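Local coordinates for GST N-terminal domain-containing protein (Pseudomonas syringae pv. tomato, PDB 3IC8) that is of unknown function but has the two-domain make-up of the glutathione S-transferases and may bind glutathione or a related thiol, at residues I62-A67 with V296-P301; G48-T53 with G268-E273; S108-P113 with W190-T195. All coordinates share one frame; numbering follows the deposited sequence.

Interaction 1: residues I62-A67 with V296-P301; sequences IYCDTA and VHVHFP
Parallel strand pairing of I62 and Y63 with V298 and H299 joins the edge of the thioredoxin-like, glutathione-transferase N-terminal domain to strand 296-300 near the C-terminus, so that one sheet runs on through both parts. Backbone hydrogen bonds run from I62 N to H297 O at 2.9 Å and from H299 N to I62 O. A third, from C64 N to H299 O, is longer at 3.3 Å. On one face of the sheet the Y63 and H299 side chains point the same way and stack face to face, with planes 17° apart and centroids 4.1 Å apart. Two carboxylates fix the rotation of the imidazole: E283 holds ND1 and D61 holds NE2, which may favour a protonated ring. R72 meets the phenol OH. On the face of I62 and V298, C64 SG, anti to the carbonyl carbon (chi1 -63°), packs against V298 CG1 and lies obliquely by the F300 ring, 3.8 Å from CE1. Beyond the strand, D65 sits at the N-cap of helix 66-76, where glutathione transferases generally hold the glutamyl end of glutathione; a similar role here is unproven. P301 CG comes 4.0 Å from D65 OD2, which makes a weak capping bond to A67 N.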
loop_
_atom_site.group_PDB
_atom_site.type_symbol
_atom_site.label_atom_id
_atom_site.label_comp_id
_atom_site.label_asym_id
_atom_site.label_seq_id
_atom_site.Cartn_x
_atom_site.Cartn_y
_atom_site.Cartn_z
ATOM N N ILE A 62 -11.334 36.126 -5.945
ATOM C CA ILE A 62 -10.476 35.371 -6.794
ATOM C C ILE A 62 -9.082 35.415 -6.238
ATOM O O ILE A 62 -8.578 36.458 -5.955
ATOM C CB ILE A 62 -10.528 35.927 -8.204
ATOM C CG1 ILE A 62 -11.792 35.445 -8.878
ATOM C CG2 ILE A 62 -9.415 35.418 -9.021
ATOM C CD1 ILE A 62 -12.882 36.379 -8.828
ATOM N N TYR A 63 -8.470 34.258 -6.070
ATOM C CA TYR A 63 -7.147 34.171 -5.496
ATOM C C TYR A 63 -6.142 33.646 -6.488
ATOM O O TYR A 63 -6.298 32.592 -7.019
ATOM C CB TYR A 63 -7.177 33.282 -4.271
ATOM C CG TYR A 63 -8.054 33.788 -3.179
ATOM C CD1 TYR A 63 -7.535 34.462 -2.120
ATOM C CD2 TYR A 63 -9.403 33.605 -3.219
ATOM C CE1 TYR A 63 -8.314 34.914 -1.152
ATOM C CE2 TYR A 63 -10.173 34.058 -2.259
ATOM C CZ TYR A 63 -9.630 34.714 -1.220
ATOM O OH TYR A 63 -10.423 35.177 -0.229
ATOM N N CYS A 64 -5.097 34.421 -6.699
ATOM C CA CYS A 64 -4.085 34.189 -7.699
ATOM C C CYS A 64 -2.810 33.788 -7.048
ATOM O O CYS A 64 -2.416 34.363 -6.093
ATOM C CB CYS A 64 -3.810 35.470 -8.461
ATOM S SG CYS A 64 -5.144 36.124 -9.370
ATOM N N ASP A 65 -2.183 32.761 -7.565
ATOM C CA ASP A 65 -0.907 32.324 -7.068
ATOM C C ASP A 65 -1.110 31.270 -6.028
ATOM O O ASP A 65 -1.811 31.477 -5.076
ATOM C CB ASP A 65 -0.113 33.479 -6.497
ATOM C CG ASP A 65 1.339 33.148 -6.335
ATOM O OD1 ASP A 65 2.077 33.201 -7.307
ATOM O OD2 ASP A 65 1.759 32.813 -5.243
ATOM N N THR A 66 -0.487 30.129 -6.219
ATOM C CA THR A 66 -0.683 29.032 -5.303
ATOM C C THR A 66 -0.193 29.328 -3.921
ATOM O O THR A 66 -0.687 28.804 -2.978
ATOM C CB THR A 66 -0.141 27.705 -5.809
ATOM O OG1 THR A 66 1.278 27.720 -5.805
ATOM C CG2 THR A 66 -0.621 27.479 -7.161
ATOM N N ALA A 67 0.808 30.157 -3.797
ATOM C CA ALA A 67 1.310 30.444 -2.489
ATOM C C ALA A 67 0.267 31.137 -1.632
ATOM O O ALA A 67 0.155 30.885 -0.475
ATOM C CB ALA A 67 2.526 31.261 -2.598
ATOM N N VAL A 296 -15.999 42.239 -8.448
ATOM C CA VAL A 296 -15.141 41.177 -8.019
ATOM C C VAL A 296 -13.918 41.694 -7.277
ATOM O O VAL A 296 -13.415 42.748 -7.565
ATOM C CB VAL A 296 -14.725 40.404 -9.229
ATOM C CG1 VAL A 296 -13.286 40.257 -9.282
ATOM C CG2 VAL A 296 -15.416 39.120 -9.285
ATOM N N HIS A 297 -13.448 40.926 -6.315
ATOM C CA HIS A 297 -12.238 41.252 -5.601
ATOM C C HIS A 297 -11.185 40.244 -5.994
ATOM O O HIS A 297 -11.430 39.071 -5.935
ATOM C CB HIS A 297 -12.451 41.127 -4.108
ATOM C CG HIS A 297 -13.022 42.340 -3.461
ATOM N ND1 HIS A 297 -13.545 43.390 -4.165
ATOM C CD2 HIS A 297 -13.156 42.658 -2.161
ATOM C CE1 HIS A 297 -13.974 44.306 -3.327
ATOM N NE2 HIS A 297 -13.742 43.887 -2.106
ATOM N N VAL A 298 -10.011 40.719 -6.380
ATOM C CA VAL A 298 -8.910 39.873 -6.778
ATOM C C VAL A 298 -7.725 40.014 -5.841
ATOM O O VAL A 298 -7.291 41.089 -5.554
ATOM C CB VAL A 298 -8.501 40.182 -8.190
ATOM C CG1 VAL A 298 -7.506 39.207 -8.690
ATOM C CG2 VAL A 298 -9.665 40.162 -9.052
ATOM N N HIS A 299 -7.219 38.900 -5.356
ATOM C CA HIS A 299 -6.194 38.918 -4.342
ATOM C C HIS A 299 -4.846 38.443 -4.826
ATOM O O HIS A 299 -4.739 37.435 -5.459
ATOM C CB HIS A 299 -6.606 38.086 -3.151
ATOM C CG HIS A 299 -8.019 38.263 -2.740
ATOM N ND1 HIS A 299 -8.376 38.575 -1.456
ATOM C CD2 HIS A 299 -9.168 38.106 -3.419
ATOM C CE1 HIS A 299 -9.681 38.635 -1.370
ATOM N NE2 HIS A 299 -10.185 38.355 -2.548
ATOM N N PHE A 300 -3.823 39.217 -4.507
ATOM C CA PHE A 300 -2.465 38.951 -4.903
ATOM C C PHE A 300 -1.573 39.036 -3.717
ATOM O O PHE A 300 -1.793 39.811 -2.855
ATOM C CB PHE A 300 -1.970 39.997 -5.862
ATOM C CG PHE A 300 -2.684 40.044 -7.132
ATOM C CD1 PHE A 300 -2.386 39.183 -8.122
ATOM C CD2 PHE A 300 -3.631 40.989 -7.353
ATOM C CE1 PHE A 300 -3.035 39.250 -9.281
ATOM C CE2 PHE A 300 -4.270 41.045 -8.513
ATOM C CZ PHE A 300 -3.966 40.190 -9.477
ATOM N N PRO A 301 -0.532 38.245 -3.704
ATOM C CA PRO A 301 0.506 38.345 -2.696
ATOM C C PRO A 301 1.441 39.504 -2.945
ATOM O O PRO A 301 1.554 39.944 -4.046
ATOM C CB PRO A 301 1.246 37.042 -2.875
ATOM C CG PRO A 301 0.982 36.642 -4.198
ATOM C CD PRO A 301 -0.311 37.113 -4.590
#

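Interaction 2: residues G48-T53 with G268-E273; sequences GGYRKT and GVEAVE
G48 to Y50 pass V272 and E270 in opposite chain directions without strand pairing, the CA atoms of G48 and V272 lying 5.3 Å apart and those of Y50 and E270 5.4 Å. Positive phi at G48 and G49 turns the chain out of helix 41-47, and with no side chain at G48 its backbone lies against the V272 methyls. E270, at the centre of an inverse gamma turn, contributes the largest share of the contact. Its CB is close to G49 O (3.1 Å), and the side chain then runs out extended, CD anti to CA (chi2 -179°), to lay the carboxylate beside R51. E270 OE1 accepts a hydrogen bond from R51 N at 2.8 Å, met from above the carboxylate plane. OE2 lies over one face of the R51 guanidinium, 3.3 Å from NE; this salt bridge works through charge alone, since no N-H points at the oxygen. V272 CG2 packs against the loop, 4.1 Å from Y50 CB and 3.7 Å from G48 O. T47 OG1 bonds to the backbone at G49 and Y50, R51 leans on L43 of helix 41-47, and V272 pairs with I262, setting the loop between that helix and strands 259-264 and 272-279.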
loop_
_atom_site.group_PDB
_atom_site.type_symbol
_atom_site.label_atom_id
_atom_site.label_comp_id
_atom_site.label_asym_id
_atom_site.label_seq_id
_atom_site.Cartn_x
_atom_site.Cartn_y
_atom_site.Cartn_z
ATOM N N GLY A 48 -9.424 39.463 -14.455
ATOM C CA GLY A 48 -8.948 40.695 -15.022
ATOM C C GLY A 48 -7.786 40.516 -15.958
ATOM O O GLY A 48 -7.128 41.449 -16.320
ATOM N N GLY A 49 -7.569 39.301 -16.396
ATOM C CA GLY A 49 -6.466 39.006 -17.270
ATOM C C GLY A 49 -5.244 38.293 -16.747
ATOM O O GLY A 49 -4.431 37.898 -17.531
ATOM N N TYR A 50 -5.141 38.059 -15.457
ATOM C CA TYR A 50 -4.104 37.195 -14.978
ATOM C C TYR A 50 -4.479 35.822 -15.458
ATOM O O TYR A 50 -5.591 35.395 -15.298
ATOM C CB TYR A 50 -4.078 37.219 -13.467
ATOM C CG TYR A 50 -3.028 36.352 -12.841
ATOM C CD1 TYR A 50 -1.733 36.772 -12.753
ATOM C CD2 TYR A 50 -3.343 35.127 -12.321
ATOM C CE1 TYR A 50 -0.792 36.012 -12.197
ATOM C CE2 TYR A 50 -2.403 34.358 -11.752
ATOM C CZ TYR A 50 -1.120 34.804 -11.688
ATOM O OH TYR A 50 -0.164 34.016 -11.119
ATOM N N ARG A 51 -3.552 35.129 -16.080
ATOM C CA ARG A 51 -3.874 33.832 -16.606
ATOM C C ARG A 51 -3.043 32.677 -16.141
ATOM O O ARG A 51 -3.060 31.655 -16.761
ATOM C CB ARG A 51 -3.937 33.863 -18.113
ATOM C CG ARG A 51 -5.052 34.691 -18.612
ATOM C CD ARG A 51 -5.284 34.452 -20.037
ATOM N NE ARG A 51 -4.226 35.006 -20.847
ATOM C CZ ARG A 51 -4.239 36.225 -21.344
ATOM N NH1 ARG A 51 -5.248 37.034 -21.115
ATOM N NH2 ARG A 51 -3.230 36.625 -22.072
ATOM N N LYS A 52 -2.312 32.820 -15.065
ATOM C CA LYS A 52 -1.574 31.691 -14.579
ATOM C C LYS A 52 -2.421 30.949 -13.573
ATOM O O LYS A 52 -2.924 31.516 -12.648
ATOM C CB LYS A 52 -0.272 32.134 -13.961
ATOM C CG LYS A 52 0.770 31.089 -14.008
ATOM C CD LYS A 52 1.108 30.591 -12.626
ATOM C CE LYS A 52 2.477 31.029 -12.218
ATOM N NZ LYS A 52 3.436 29.913 -12.243
ATOM N N THR A 53 -2.577 29.667 -13.777
ATOM C CA THR A 53 -3.480 28.881 -13.007
ATOM C C THR A 53 -2.620 27.797 -12.468
ATOM O O THR A 53 -1.544 27.631 -12.931
ATOM C CB THR A 53 -4.553 28.313 -13.878
ATOM O OG1 THR A 53 -3.960 27.661 -14.983
ATOM C CG2 THR A 53 -5.394 29.400 -14.399
ATOM N N GLY A 268 4.643 40.780 -17.068
ATOM C CA GLY A 268 4.148 42.127 -16.938
ATOM C C GLY A 268 2.990 42.347 -17.858
ATOM O O GLY A 268 2.221 43.267 -17.690
ATOM N N VAL A 269 2.876 41.482 -18.847
ATOM C CA VAL A 269 1.893 41.660 -19.882
ATOM C C VAL A 269 0.460 41.616 -19.405
ATOM O O VAL A 269 -0.324 42.452 -19.791
ATOM C CB VAL A 269 2.080 40.581 -20.951
ATOM C CG1 VAL A 269 0.856 40.459 -21.812
ATOM C CG2 VAL A 269 3.304 40.884 -21.781
ATOM N N GLU A 270 0.111 40.635 -18.586
ATOM C CA GLU A 270 -1.255 40.512 -18.109
ATOM C C GLU A 270 -1.516 41.292 -16.847
ATOM O O GLU A 270 -1.923 40.717 -15.860
ATOM C CB GLU A 270 -1.591 39.049 -17.822
ATOM C CG GLU A 270 -0.780 38.036 -18.578
ATOM C CD GLU A 270 -1.172 36.594 -18.265
ATOM O OE1 GLU A 270 -1.140 36.201 -17.088
ATOM O OE2 GLU A 270 -1.479 35.842 -19.202
ATOM N N ALA A 271 -1.297 42.589 -16.861
ATOM C CA ALA A 271 -1.486 43.368 -15.661
ATOM C C ALA A 271 -2.956 43.461 -15.372
ATOM O O ALA A 271 -3.753 43.385 -16.273
ATOM C CB ALA A 271 -0.906 44.708 -15.818
ATOM N N VAL A 272 -3.322 43.620 -14.115
ATOM C CA VAL A 272 -4.717 43.684 -13.773
ATOM C C VAL A 272 -5.051 45.001 -13.136
ATOM O O VAL A 272 -4.418 45.398 -12.197
ATOM C CB VAL A 272 -5.085 42.590 -12.822
ATOM C CG1 VAL A 272 -6.496 42.719 -12.432
ATOM C CG2 VAL A 272 -4.860 41.283 -13.441
ATOM N N GLU A 273 -6.062 45.673 -13.660
ATOM C CA GLU A 273 -6.383 47.018 -13.243
ATOM C C GLU A 273 -7.616 47.113 -12.387
ATOM O O GLU A 273 -8.535 46.362 -12.540
ATOM C CB GLU A 273 -6.525 47.905 -14.452
#

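Interaction 3: residues S108-P113 with W190-T195; sequences SLVFQP and WFLKQT
V110 presses a single methyl, CG2, against a backbone carbonyl and a leucine tip at once: it stands 3.5 Å from F191 O and 3.5 Å from L192 CD1. Its first torsion accounts for this, since CG2 is anti to the carbonyl carbon and beside the backbone N, while CG1, anti to the N (chi1 176°), stands 4.0 Å above the plane of the F111 ring, over its centre. The same L192 CD1 also touches L109 CB at 3.9 Å, so one leucine methyl serves two consecutive residues. L192 has an uncommon second torsion, chi2 -30°, that places CD1 against them. Apart from the carbonyl of F191, this is apolar packing between the last turns of helix 88-110 and helix 180-193, two members of the all-helical C-terminal domain of the glutathione-transferase fold; W156 of helix 149-167 and F201 of helix 200-203 close in on L192 as well. At F111 the chain leaves the helix through an inverse gamma turn, and the ring swings across toward F191, where CE2 meets CD1 of that ring at 4.0 Å, the two side chains crossing obliquely. Beyond the turn, Q112 folds back so that its NE2 donates to L109 O at 3.1 Å, while V110 O is bonded by S115 OG; two carbonyls at the end of the helix are satisfied by side chains in this way. A second subunit meets the contact too: F111 packs on T195 of the neighbouring subunit and T195 on F111 of that subunit, and K193 bonds through its O to T11 OG1 of the other chain.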
loop_
_atom_site.group_PDB
_atom_site.type_symbol
_atom_site.label_atom_id
_atom_site.label_comp_id
_atom_site.label_asym_id
_atom_site.label_seq_id
_atom_site.Cartn_x
_atom_site.Cartn_y
_atom_site.Cartn_z
ATOM N N SER A 108 14.089 21.041 -15.810
ATOM C CA SER A 108 15.162 20.972 -16.766
ATOM C C SER A 108 15.525 19.554 -17.081
ATOM O O SER A 108 15.809 19.230 -18.198
ATOM C CB SER A 108 16.414 21.677 -16.260
ATOM O OG SER A 108 16.217 23.041 -16.102
ATOM N N LEU A 109 15.566 18.730 -16.065
ATOM C CA LEU A 109 15.918 17.367 -16.233
ATOM C C LEU A 109 14.949 16.588 -17.057
ATOM O O LEU A 109 15.339 15.814 -17.870
ATOM C CB LEU A 109 15.995 16.713 -14.879
ATOM C CG LEU A 109 17.223 16.938 -14.040
ATOM C CD1 LEU A 109 17.083 16.269 -12.735
ATOM C CD2 LEU A 109 18.392 16.435 -14.739
ATOM N N VAL A 110 13.682 16.744 -16.778
ATOM C CA VAL A 110 12.648 16.065 -17.493
ATOM C C VAL A 110 12.422 16.491 -18.922
ATOM O O VAL A 110 12.302 15.676 -19.808
ATOM C CB VAL A 110 11.356 16.237 -16.750
ATOM C CG1 VAL A 110 10.233 15.644 -17.492
ATOM C CG2 VAL A 110 11.466 15.652 -15.410
ATOM N N PHE A 111 12.319 17.781 -19.140
ATOM C CA PHE A 111 11.953 18.273 -20.437
ATOM C C PHE A 111 13.143 18.494 -21.336
ATOM O O PHE A 111 13.408 19.570 -21.752
ATOM C CB PHE A 111 11.099 19.514 -20.289
ATOM C CG PHE A 111 9.808 19.260 -19.617
ATOM C CD1 PHE A 111 8.855 18.505 -20.217
ATOM C CD2 PHE A 111 9.549 19.751 -18.377
ATOM C CE1 PHE A 111 7.693 18.270 -19.595
ATOM C CE2 PHE A 111 8.384 19.517 -17.779
ATOM C CZ PHE A 111 7.463 18.773 -18.380
ATOM N N GLN A 112 13.852 17.426 -21.612
ATOM C CA GLN A 112 14.932 17.423 -22.547
ATOM C C GLN A 112 14.818 16.131 -23.317
ATOM O O GLN A 112 14.193 15.222 -22.877
ATOM C CB GLN A 112 16.280 17.576 -21.857
ATOM C CG GLN A 112 16.496 16.667 -20.735
ATOM C CD GLN A 112 17.933 16.617 -20.296
ATOM O OE1 GLN A 112 18.840 16.508 -21.103
ATOM N NE2 GLN A 112 18.147 16.673 -19.007
ATOM N N PRO A 113 15.441 16.070 -24.468
ATOM C CA PRO A 113 15.252 15.025 -25.455
ATOM C C PRO A 113 15.660 13.679 -24.946
ATOM O O PRO A 113 15.180 12.678 -25.390
ATOM C CB PRO A 113 16.199 15.444 -26.544
ATOM C CG PRO A 113 16.259 16.846 -26.454
ATOM C CD PRO A 113 15.977 17.276 -25.081
ATOM N N TRP A 190 7.508 14.930 -8.612
ATOM C CA TRP A 190 6.423 14.382 -9.359
ATOM C C TRP A 190 6.746 14.444 -10.842
ATOM O O TRP A 190 6.408 13.564 -11.583
ATOM C CB TRP A 190 5.155 15.131 -8.991
ATOM C CG TRP A 190 3.999 14.874 -9.810
ATOM C CD1 TRP A 190 3.390 15.734 -10.608
ATOM C CD2 TRP A 190 3.273 13.669 -9.886
ATOM N NE1 TRP A 190 2.332 15.161 -11.205
ATOM C CE2 TRP A 190 2.238 13.877 -10.773
ATOM C CE3 TRP A 190 3.413 12.422 -9.295
ATOM C CZ2 TRP A 190 1.351 12.900 -11.098
ATOM C CZ3 TRP A 190 2.528 11.458 -9.610
ATOM C CH2 TRP A 190 1.509 11.695 -10.504
ATOM N N PHE A 191 7.428 15.494 -11.258
ATOM C CA PHE A 191 7.860 15.606 -12.629
ATOM C C PHE A 191 8.828 14.493 -12.996
ATOM O O PHE A 191 8.720 13.922 -14.037
ATOM C CB PHE A 191 8.504 16.970 -12.892
ATOM C CG PHE A 191 7.535 18.091 -13.012
ATOM C CD1 PHE A 191 7.009 18.438 -14.218
ATOM C CD2 PHE A 191 7.159 18.807 -11.923
ATOM C CE1 PHE A 191 6.131 19.464 -14.318
ATOM C CE2 PHE A 191 6.276 19.810 -12.022
ATOM C CZ PHE A 191 5.762 20.144 -13.217
ATOM N N LEU A 192 9.770 14.192 -12.130
ATOM C CA LEU A 192 10.750 13.159 -12.383
ATOM C C LEU A 192 10.166 11.770 -12.500
ATOM O O LEU A 192 10.604 10.998 -13.284
ATOM C CB LEU A 192 11.863 13.179 -11.368
ATOM C CG LEU A 192 12.984 14.212 -11.363
ATOM C CD1 LEU A 192 13.394 14.785 -12.654
ATOM C CD2 LEU A 192 12.765 15.241 -10.364
ATOM N N LYS A 193 9.147 11.492 -11.721
ATOM C CA LYS A 193 8.483 10.219 -11.678
ATOM C C LYS A 193 7.768 9.842 -12.967
ATOM O O LYS A 193 7.474 8.724 -13.184
ATOM C CB LYS A 193 7.516 10.189 -10.522
ATOM C CG LYS A 193 8.157 10.184 -9.183
ATOM C CD LYS A 193 8.849 8.893 -8.895
ATOM C CE LYS A 193 7.944 7.945 -8.196
ATOM N NZ LYS A 193 8.602 6.694 -7.907
ATOM N N GLN A 194 7.525 10.820 -13.809
ATOM C CA GLN A 194 6.826 10.673 -15.063
ATOM C C GLN A 194 7.518 9.832 -16.125
ATOM O O GLN A 194 6.897 9.341 -17.026
ATOM C CB GLN A 194 6.481 12.038 -15.631
ATOM C CG GLN A 194 5.605 12.893 -14.773
ATOM C CD GLN A 194 4.411 12.184 -14.246
ATOM O OE1 GLN A 194 4.267 12.002 -13.069
ATOM N NE2 GLN A 194 3.554 11.769 -15.123
ATOM N N THR A 195 8.819 9.706 -16.005
ATOM C CA THR A 195 9.633 9.120 -17.019
ATOM C C THR A 195 10.590 8.096 -16.460
ATOM O O THR A 195 11.106 8.236 -15.397
ATOM C CB THR A 195 10.445 10.192 -17.662
ATOM O OG1 THR A 195 9.769 10.650 -18.816
ATOM C CG2 THR A 195 11.757 9.679 -18.025
#

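Interactions 1 and 2 form one neighbourhood, their centres 11 Å apart. Both reach the same mixed sheet, and they touch where C64 packs on Y50 and F300 on V272. Their segments alternate along the chain, 48-53 and 62-67 before 268-273 and 296-301, so the C-terminal strands are tied twice to the thioredoxin-like domain. Interaction 3 lies about 29 Å from interaction 1 and about 28 Å from interaction 2, centre to centre, in the helical domain. In sequence it is nested inside the loops closed by both. The chain thus leaves the N-terminal domain, builds the helices and their subunit contacts, then returns to extend the original sheet.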